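PDB 4A0S: octenoyl-CoA reductase/carboxylase from Streptomyces sp., which catalyses the NADPH-dependent reductive carboxylation of 2-octenoyl-CoA, making an extender unit for polyketide biosynthesis. Local coordinates for residues A[24-29]-A[52-57]; A[306-311]-A[325-330]; A[321-326]-A[355-360]. All coordinates share one frame; numbering follows the deposited sequence.

Contact 1: residues A[24-29]-A[52-57]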
loop_
_atom_site.group_PDB
_atom_site.type_symbol
_atom_site.label_atom_id
_atom_site.label_comp_id
_atom_site.label_asym_id
_atom_site.label_seq_id
_atom_site.Cartn_x
_atom_site.Cartn_y
_atom_site.Cartn_z
ATOM N N THR A 24 -7.667 -39.849 26.806
ATOM C CA THR A 24 -6.264 -39.495 26.633
ATOM C C THR A 24 -5.877 -39.723 25.192
ATOM O O THR A 24 -6.585 -40.381 24.436
ATOM C CB THR A 24 -5.317 -40.346 27.527
ATOM O OG1 THR A 24 -5.276 -41.687 27.038
ATOM C CG2 THR A 24 -5.769 -40.354 28.994
ATOM N N TYR A 25 -4.741 -39.173 24.799
ATOM C CA TYR A 25 -4.226 -39.480 23.492
ATOM C C TYR A 25 -2.724 -39.455 23.493
ATOM O O TYR A 25 -2.111 -38.835 24.361
ATOM C CB TYR A 25 -4.808 -38.545 22.432
ATOM C CG TYR A 25 -4.443 -37.100 22.589
ATOM C CD1 TYR A 25 -5.234 -36.262 23.352
ATOM C CD2 TYR A 25 -3.319 -36.566 21.958
ATOM C CE1 TYR A 25 -4.937 -34.936 23.496
ATOM C CE2 TYR A 25 -2.997 -35.214 22.103
ATOM C CZ TYR A 25 -3.813 -34.414 22.877
ATOM O OH TYR A 25 -3.543 -33.081 23.046
ATOM N N LEU A 26 -2.145 -40.138 22.512
ATOM C CA LEU A 26 -0.694 -40.181 22.323
ATOM C C LEU A 26 -0.193 -38.840 21.790
ATOM O O LEU A 26 -0.724 -38.290 20.817
ATOM C CB LEU A 26 -0.323 -41.315 21.366
ATOM C CG LEU A 26 1.156 -41.649 21.144
ATOM C CD1 LEU A 26 1.798 -42.047 22.459
ATOM C CD2 LEU A 26 1.292 -42.770 20.126
ATOM N N ALA A 27 0.827 -38.307 22.434
ATOM C CA ALA A 27 1.340 -37.002 22.037
ATOM C C ALA A 27 2.833 -36.900 22.228
ATOM O O ALA A 27 3.371 -37.362 23.234
ATOM C CB ALA A 27 0.654 -35.908 22.835
ATOM N N LEU A 28 3.481 -36.272 21.251
ATOM C CA LEU A 28 4.837 -35.811 21.401
ATOM C C LEU A 28 4.727 -34.576 22.256
ATOM O O LEU A 28 4.030 -33.630 21.892
ATOM C CB LEU A 28 5.452 -35.453 20.050
ATOM C CG LEU A 28 6.961 -35.203 20.099
ATOM C CD1 LEU A 28 7.749 -36.517 20.330
ATOM C CD2 LEU A 28 7.395 -34.498 18.835
ATOM N N HIS A 29 5.393 -34.590 23.406
ATOM C CA HIS A 29 5.275 -33.463 24.312
ATOM C C HIS A 29 6.520 -33.235 25.120
ATOM O O HIS A 29 7.434 -34.074 25.164
ATOM C CB HIS A 29 4.090 -33.662 25.256
ATOM C CG HIS A 29 4.248 -34.826 26.178
ATOM N ND1 HIS A 29 4.002 -36.124 25.781
ATOM C CD2 HIS A 29 4.630 -34.890 27.477
ATOM C CE1 HIS A 29 4.229 -36.938 26.798
ATOM N NE2 HIS A 29 4.605 -36.215 27.840
ATOM N N LEU A 52 7.066 -39.179 24.393
ATOM C CA LEU A 52 5.901 -39.667 23.686
ATOM C C LEU A 52 5.098 -40.521 24.634
ATOM O O LEU A 52 5.573 -41.552 25.109
ATOM C CB LEU A 52 6.282 -40.459 22.441
ATOM C CG LEU A 52 5.120 -40.828 21.522
ATOM C CD1 LEU A 52 4.520 -39.587 20.869
ATOM C CD2 LEU A 52 5.635 -41.795 20.450
ATOM N N GLY A 53 3.876 -40.073 24.910
ATOM C CA GLY A 53 2.992 -40.796 25.807
ATOM C C GLY A 53 1.621 -40.161 25.827
ATOM O O GLY A 53 1.387 -39.096 25.199
ATOM N N GLU A 54 0.719 -40.828 26.544
ATOM C CA GLU A 54 -0.651 -40.388 26.684
ATOM C C GLU A 54 -0.727 -39.093 27.471
ATOM O O GLU A 54 -0.074 -38.924 28.497
ATOM C CB GLU A 54 -1.504 -41.464 27.364
ATOM C CG GLU A 54 -1.640 -42.783 26.587
ATOM C CD GLU A 54 -2.348 -42.623 25.249
ATOM O OE1 GLU A 54 -3.513 -42.176 25.237
ATOM O OE2 GLU A 54 -1.742 -42.952 24.203
ATOM N N VAL A 55 -1.528 -38.166 26.973
ATOM C CA VAL A 55 -1.794 -36.944 27.687
ATOM C C VAL A 55 -3.308 -36.802 27.773
ATOM O O VAL A 55 -4.027 -37.340 26.930
ATOM C CB VAL A 55 -1.171 -35.691 26.987
ATOM C CG1 VAL A 55 0.348 -35.767 26.960
ATOM C CG2 VAL A 55 -1.727 -35.540 25.593
ATOM N N PRO A 56 -3.804 -36.084 28.788
ATOM C CA PRO A 56 -5.249 -35.931 28.918
ATOM C C PRO A 56 -5.842 -35.222 27.715
ATOM O O PRO A 56 -5.288 -34.224 27.251
ATOM C CB PRO A 56 -5.387 -35.049 30.155
ATOM C CG PRO A 56 -4.170 -35.394 30.971
ATOM C CD PRO A 56 -3.086 -35.527 29.950
ATOM N N MET A 57 -6.955 -35.745 27.210
ATOM C CA MET A 57 -7.758 -35.035 26.221
ATOM C C MET A 57 -8.396 -33.802 26.874
ATOM O O MET A 57 -9.158 -33.961 27.826
ATOM C CB MET A 57 -8.865 -35.946 25.710
ATOM C CG MET A 57 -9.807 -35.289 24.732
ATOM S SD MET A 57 -8.966 -34.807 23.203
ATOM C CE MET A 57 -8.730 -36.384 22.406
HETATM O O HOH W 1 -3.753 -33.076 25.770
#
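Tyr25 and Val55 form an antiparallel hydrogen-bonded pair, with Tyr25 N to Val55 O at 2.9 Å and Val55 N to Tyr25 O at 2.8 Å, and Ala27 pairs likewise with Gly53. Val55 lies between two rings: its CG2 sits over a face of Tyr25, 3.7 Å from the ring centroid, and its CG1 over a face of His29, both CH-pi contacts. A beta-branched residue suits this place, one methyl for each ring. Strand 24-31 is the central partner of a small antiparallel sheet, pairing also with 51-52 and 110-112, whose Tyr110 packs on both Val55 and His29. At Gly53, where the chain turns a corner, Ala27 O accepts from Gly53 N and, at 2.9 Å, from His29 ND1, the donors arriving from opposite faces of the carbonyl plane. The His29 bond lies in the imidazole plane, which helps fix the ring's rotation. Leu26 CD1 packs on Leu52 CG at 3.7 Å; the same face carries Glu54, its chain bent at chi2, and OE1 accepts from Thr24 OG1 at 2.6 Å on its anti lone pair. Met57 CE touches Tyr25 CD1 at 3.6 Å, and its SD lies obliquely to the ring, 5.0 Å from the centroid, a Met-aromatic contact.

Contact 2: residues A[306-311]-A[325-330]; sequences EPDIVF and VARRGG
In a beta-alpha-beta unit of the Rossmann-like nucleotide-binding domain, Pro307 and Asp308, leading into strand 309-312, meet Arg327 in the turn that follows helix 316-325 and precedes strand 331-334. Arg327 N donates to Pro307 O at 2.7 Å in an almost straight bond (179°). The side chain then reaches back: Arg327 CG lies between the backbone N and the carbonyl carbon (chi1 73°), the chain runs extended to NE, and NE meets Asp308 OD1 at 2.6 Å. This salt bridge uses the anti lone pair of OD1 and lies close to the guanidinium plane, although the carboxylate plane is turned 65° from it. NH1 of the same guanidinium bonds Arg328 O at 2.7 Å, so Arg327 also braces its own type II turn, which Gly330 N closes onto Arg327 O. Glycine suits position 329, where phi is positive. At the helix end, Val325 CG1 touches Val310 CG2 at 3.6 Å and Pro307 CG at 3.8 Å, and Ala326 CB also packs on Val310 CG2. Arg328 points away and hydrogen-bonds Met156, Leu157 and Gln161 of the second subunit. Asp308 is buried, yet OD1 has Arg327 while OD2 has a salt bridge to Arg305 and a bond from Ile223 N; two positive partners and a backbone N-H would be expected to favour the ionised carboxylate.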
loop_
_atom_site.group_PDB
_atom_site.type_symbol
_atom_site.label_atom_id
_atom_site.label_comp_id
_atom_site.label_asym_id
_atom_site.label_seq_id
_atom_site.Cartn_x
_atom_site.Cartn_y
_atom_site.Cartn_z
ATOM N N GLU A 306 20.836 -6.736 -8.100
ATOM C CA GLU A 306 20.730 -6.953 -6.667
ATOM C C GLU A 306 19.354 -7.492 -6.316
ATOM O O GLU A 306 18.368 -7.196 -6.989
ATOM C CB GLU A 306 20.970 -5.662 -5.903
ATOM C CG GLU A 306 22.399 -5.166 -5.977
ATOM C CD GLU A 306 22.498 -3.698 -5.584
ATOM O OE1 GLU A 306 21.794 -2.851 -6.197
ATOM O OE2 GLU A 306 23.260 -3.394 -4.653
ATOM N N PRO A 307 19.279 -8.302 -5.258
ATOM C CA PRO A 307 17.961 -8.809 -4.939
ATOM C C PRO A 307 16.996 -7.689 -4.562
ATOM O O PRO A 307 17.393 -6.702 -3.967
ATOM C CB PRO A 307 18.220 -9.729 -3.747
ATOM C CG PRO A 307 19.492 -9.293 -3.182
ATOM C CD PRO A 307 20.308 -8.835 -4.357
ATOM N N ASP A 308 15.744 -7.860 -4.945
ATOM C CA ASP A 308 14.683 -6.924 -4.631
ATOM C C ASP A 308 14.174 -7.236 -3.246
ATOM O O ASP A 308 13.797 -6.346 -2.491
ATOM C CB ASP A 308 13.577 -7.108 -5.657
ATOM C CG ASP A 308 14.036 -6.704 -7.038
ATOM O OD1 ASP A 308 14.347 -5.509 -7.193
ATOM O OD2 ASP A 308 14.150 -7.572 -7.933
ATOM N N ILE A 309 14.161 -8.527 -2.931
ATOM C CA ILE A 309 13.713 -8.992 -1.628
ATOM C C ILE A 309 14.739 -9.988 -1.145
ATOM O O ILE A 309 15.160 -10.867 -1.899
ATOM C CB ILE A 309 12.337 -9.681 -1.696
ATOM C CG1 ILE A 309 11.251 -8.717 -2.184
ATOM C CG2 ILE A 309 11.928 -10.263 -0.322
ATOM C CD1 ILE A 309 10.037 -9.455 -2.725
ATOM N N VAL A 310 15.137 -9.838 0.110
ATOM C CA VAL A 310 15.969 -10.818 0.748
ATOM C C VAL A 310 15.090 -11.509 1.761
ATOM O O VAL A 310 14.483 -10.880 2.626
ATOM C CB VAL A 310 17.171 -10.193 1.450
ATOM C CG1 VAL A 310 18.012 -11.269 2.084
ATOM C CG2 VAL A 310 17.968 -9.363 0.457
ATOM N N PHE A 311 15.051 -12.821 1.638
ATOM C CA PHE A 311 14.217 -13.669 2.458
ATOM C C PHE A 311 15.096 -14.155 3.599
ATOM O O PHE A 311 15.968 -15.008 3.422
ATOM C CB PHE A 311 13.706 -14.820 1.599
ATOM C CG PHE A 311 12.724 -15.716 2.288
ATOM C CD1 PHE A 311 13.159 -16.828 2.996
ATOM C CD2 PHE A 311 11.364 -15.467 2.198
ATOM C CE1 PHE A 311 12.245 -17.673 3.633
ATOM C CE2 PHE A 311 10.443 -16.308 2.808
ATOM C CZ PHE A 311 10.891 -17.411 3.542
ATOM N N VAL A 325 22.978 -6.380 0.777
ATOM C CA VAL A 325 22.761 -6.963 -0.542
ATOM C C VAL A 325 21.479 -6.494 -1.231
ATOM O O VAL A 325 21.437 -6.398 -2.446
ATOM C CB VAL A 325 22.821 -8.494 -0.465
ATOM C CG1 VAL A 325 21.513 -9.076 0.078
ATOM C CG2 VAL A 325 23.176 -9.074 -1.784
ATOM N N ALA A 326 20.448 -6.188 -0.457
ATOM C CA ALA A 326 19.186 -5.779 -1.045
ATOM C C ALA A 326 19.377 -4.528 -1.896
ATOM O O ALA A 326 20.119 -3.639 -1.521
ATOM C CB ALA A 326 18.150 -5.562 0.033
ATOM N N ARG A 327 18.738 -4.485 -3.064
ATOM C CA ARG A 327 18.755 -3.280 -3.893
ATOM C C ARG A 327 18.313 -2.053 -3.112
ATOM O O ARG A 327 17.697 -2.168 -2.053
ATOM C CB ARG A 327 17.833 -3.437 -5.100
ATOM C CG ARG A 327 16.336 -3.382 -4.759
ATOM C CD ARG A 327 15.579 -3.041 -6.013
ATOM N NE ARG A 327 14.148 -3.289 -5.907
ATOM C CZ ARG A 327 13.247 -2.416 -5.465
ATOM N NH1 ARG A 327 13.598 -1.212 -5.020
ATOM N NH2 ARG A 327 11.972 -2.763 -5.460
ATOM N N ARG A 328 18.642 -0.876 -3.649
ATOM C CA ARG A 328 18.051 0.369 -3.207
ATOM C C ARG A 328 16.563 0.183 -3.214
ATOM O O ARG A 328 15.995 -0.255 -4.223
ATOM C CB ARG A 328 18.334 1.471 -4.212
ATOM C CG ARG A 328 19.489 2.324 -3.912
ATOM C CD ARG A 328 19.566 3.449 -4.942
ATOM N NE ARG A 328 18.836 4.662 -4.558
ATOM C CZ ARG A 328 19.285 5.574 -3.696
ATOM N NH1 ARG A 328 20.454 5.392 -3.080
ATOM N NH2 ARG A 328 18.565 6.659 -3.442
ATOM N N GLY A 329 15.928 0.519 -2.102
ATOM C CA GLY A 329 14.489 0.392 -2.006
ATOM C C GLY A 329 14.035 -1.022 -1.785
ATOM O O GLY A 329 12.848 -1.277 -1.774
ATOM N N GLY A 330 14.989 -1.938 -1.617
ATOM C CA GLY A 330 14.696 -3.347 -1.406
ATOM C C GLY A 330 14.155 -3.639 -0.019
ATOM O O GLY A 330 14.138 -2.781 0.854
HETATM O O HOH W 2 21.980 -1.048 -2.884
#

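Contact 3: residues A[321-326]-A[355-360]; sequences LSVIVA and KKIVGS
Lys355 reaches Val323 and Ala326, at and just beyond the end of helix 316-325, and sets its ammonium among their carbonyls. Its CG is anti to the carbonyl carbon and beside the backbone N (chi1 -50°); beyond it every torsion is nearly anti, so that the chain runs as a straight rod with NZ at its far end. NZ donates to Val323 O at 2.5 Å and to Ala326 O at 2.6 Å. Both bonds lie in the carbonyl planes, and that to Ala326 falls on a lone pair. Carbonyls at and just after the end of a helix lack the N-H partners of a further turn, so a long, flexible lysine suits this place; the helix dipole should favour its positive charge. The methylenes fit too, with Lys355 CD 4.0 Å from Ala326 CB. Two residues on, within strand 356-359, Ile357 CG1 stands beside the backbone N (chi1 -56°) and chi2 (155°) extends CD1, which lies 4.3 Å from Val323 CG2, a loose contact. Leu350 of helix 347-352 packs on both Lys355 and Ile357, while Tyr349 of that helix, a residue of the octanoyl-CoA pocket, touches Val323 and Ile324. Strand 356-359 is bordered on one side by strand 331-334 and on the other by an antiparallel strand of the second subunit, which carries the sheet across the interface.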
loop_
_atom_site.group_PDB
_atom_site.type_symbol
_atom_site.label_atom_id
_atom_site.label_comp_id
_atom_site.label_asym_id
_atom_site.label_seq_id
_atom_site.Cartn_x
_atom_site.Cartn_y
_atom_site.Cartn_z
ATOM N N LEU A 321 24.468 -8.927 6.064
ATOM C CA LEU A 321 24.612 -9.154 4.628
ATOM C C LEU A 321 23.304 -8.826 3.911
ATOM O O LEU A 321 23.308 -8.127 2.906
ATOM C CB LEU A 321 25.010 -10.603 4.360
ATOM C CG LEU A 321 26.286 -11.050 5.079
ATOM C CD1 LEU A 321 26.375 -12.575 5.121
ATOM C CD2 LEU A 321 27.461 -10.455 4.361
ATOM N N SER A 322 22.193 -9.320 4.462
ATOM C CA SER A 322 20.864 -9.151 3.866
ATOM C C SER A 322 20.555 -7.680 3.658
ATOM O O SER A 322 20.064 -7.296 2.594
ATOM C CB SER A 322 19.799 -9.799 4.739
ATOM O OG SER A 322 19.979 -11.196 4.740
ATOM N N VAL A 323 20.882 -6.864 4.658
ATOM C CA VAL A 323 20.712 -5.417 4.562
ATOM C C VAL A 323 21.583 -4.818 3.458
ATOM O O VAL A 323 21.144 -3.951 2.704
ATOM C CB VAL A 323 20.995 -4.707 5.915
ATOM C CG1 VAL A 323 21.005 -3.217 5.732
ATOM C CG2 VAL A 323 19.928 -5.063 6.907
ATOM N N ILE A 324 22.808 -5.298 3.345
ATOM C CA ILE A 324 23.727 -4.727 2.364
ATOM C C ILE A 324 23.333 -5.110 0.944
ATOM O O ILE A 324 23.318 -4.268 0.038
ATOM C CB ILE A 324 25.181 -5.143 2.655
ATOM C CG1 ILE A 324 25.643 -4.470 3.955
ATOM C CG2 ILE A 324 26.098 -4.745 1.477
ATOM C CD1 ILE A 324 26.851 -5.102 4.567
ATOM N N VAL A 325 22.978 -6.380 0.777
ATOM C CA VAL A 325 22.761 -6.963 -0.542
ATOM C C VAL A 325 21.479 -6.494 -1.231
ATOM O O VAL A 325 21.437 -6.398 -2.446
ATOM C CB VAL A 325 22.821 -8.494 -0.465
ATOM C CG1 VAL A 325 21.513 -9.076 0.078
ATOM C CG2 VAL A 325 23.176 -9.074 -1.784
ATOM N N ALA A 326 20.448 -6.188 -0.457
ATOM C CA ALA A 326 19.186 -5.779 -1.045
ATOM C C ALA A 326 19.377 -4.528 -1.896
ATOM O O ALA A 326 20.119 -3.639 -1.521
ATOM C CB ALA A 326 18.150 -5.562 0.033
ATOM N N LYS A 355 16.040 1.176 2.095
ATOM C CA LYS A 355 15.629 -0.218 2.196
ATOM C C LYS A 355 14.665 -0.403 3.370
ATOM O O LYS A 355 14.593 0.434 4.266
ATOM C CB LYS A 355 16.849 -1.113 2.379
ATOM C CG LYS A 355 17.937 -0.844 1.349
ATOM C CD LYS A 355 19.009 -1.906 1.401
ATOM C CE LYS A 355 20.209 -1.516 0.537
ATOM N NZ LYS A 355 21.236 -2.601 0.579
ATOM N N LYS A 356 13.948 -1.515 3.359
ATOM C CA LYS A 356 13.026 -1.835 4.426
ATOM C C LYS A 356 13.377 -3.188 4.994
ATOM O O LYS A 356 13.805 -4.088 4.274
ATOM C CB LYS A 356 11.597 -1.918 3.901
ATOM C CG LYS A 356 11.063 -0.669 3.270
ATOM C CD LYS A 356 9.542 -0.798 3.064
ATOM C CE LYS A 356 9.164 -1.482 1.735
ATOM N NZ LYS A 356 8.920 -2.966 1.875
ATOM N N ILE A 357 13.157 -3.327 6.290
ATOM C CA ILE A 357 13.193 -4.614 6.928
ATOM C C ILE A 357 11.795 -4.876 7.424
ATOM O O ILE A 357 11.268 -4.129 8.247
ATOM C CB ILE A 357 14.140 -4.666 8.127
ATOM C CG1 ILE A 357 15.555 -4.262 7.739
ATOM C CG2 ILE A 357 14.137 -6.080 8.719
ATOM C CD1 ILE A 357 16.362 -3.714 8.914
ATOM N N VAL A 358 11.199 -5.939 6.914
ATOM C CA VAL A 358 9.857 -6.296 7.291
ATOM C C VAL A 358 9.915 -7.533 8.169
ATOM O O VAL A 358 10.353 -8.589 7.735
ATOM C CB VAL A 358 8.961 -6.513 6.064
ATOM C CG1 VAL A 358 7.543 -6.910 6.506
ATOM C CG2 VAL A 358 8.945 -5.236 5.207
ATOM N N GLY A 359 9.512 -7.358 9.420
ATOM C CA GLY A 359 9.423 -8.461 10.359
ATOM C C GLY A 359 8.140 -9.163 9.998
ATOM O O GLY A 359 7.115 -8.519 9.798
ATOM N N SER A 360 8.203 -10.473 9.838
ATOM C CA SER A 360 7.028 -11.234 9.499
ATOM C C SER A 360 6.919 -12.477 10.364
ATOM O O SER A 360 7.918 -13.020 10.799
ATOM C CB SER A 360 7.052 -11.622 8.033
ATOM O OG SER A 360 5.784 -12.113 7.658
#

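In the fold
Contact 1 comes first along the chain and stands apart, in the small antiparallel sheet built on strand 24-31; its centre is 45 Å from that of contact 2 and 41 Å from that of contact 3, across the chain's centre. Contacts 2 and 3 are close neighbours, with centres 7 Å apart. They share Val325, the last residue of helix 316-325, and Ala326, the first beyond it, and belong to the six-stranded parallel sheet, where strands 309-312, 331-334 and 356-359 lie side by side. Gly330 O probably accepts a hydrogen bond from Lys356 N, linking the two. Together they fix one helix end against this edge of the nucleotide-binding domain, where the second subunit also touches both contacts.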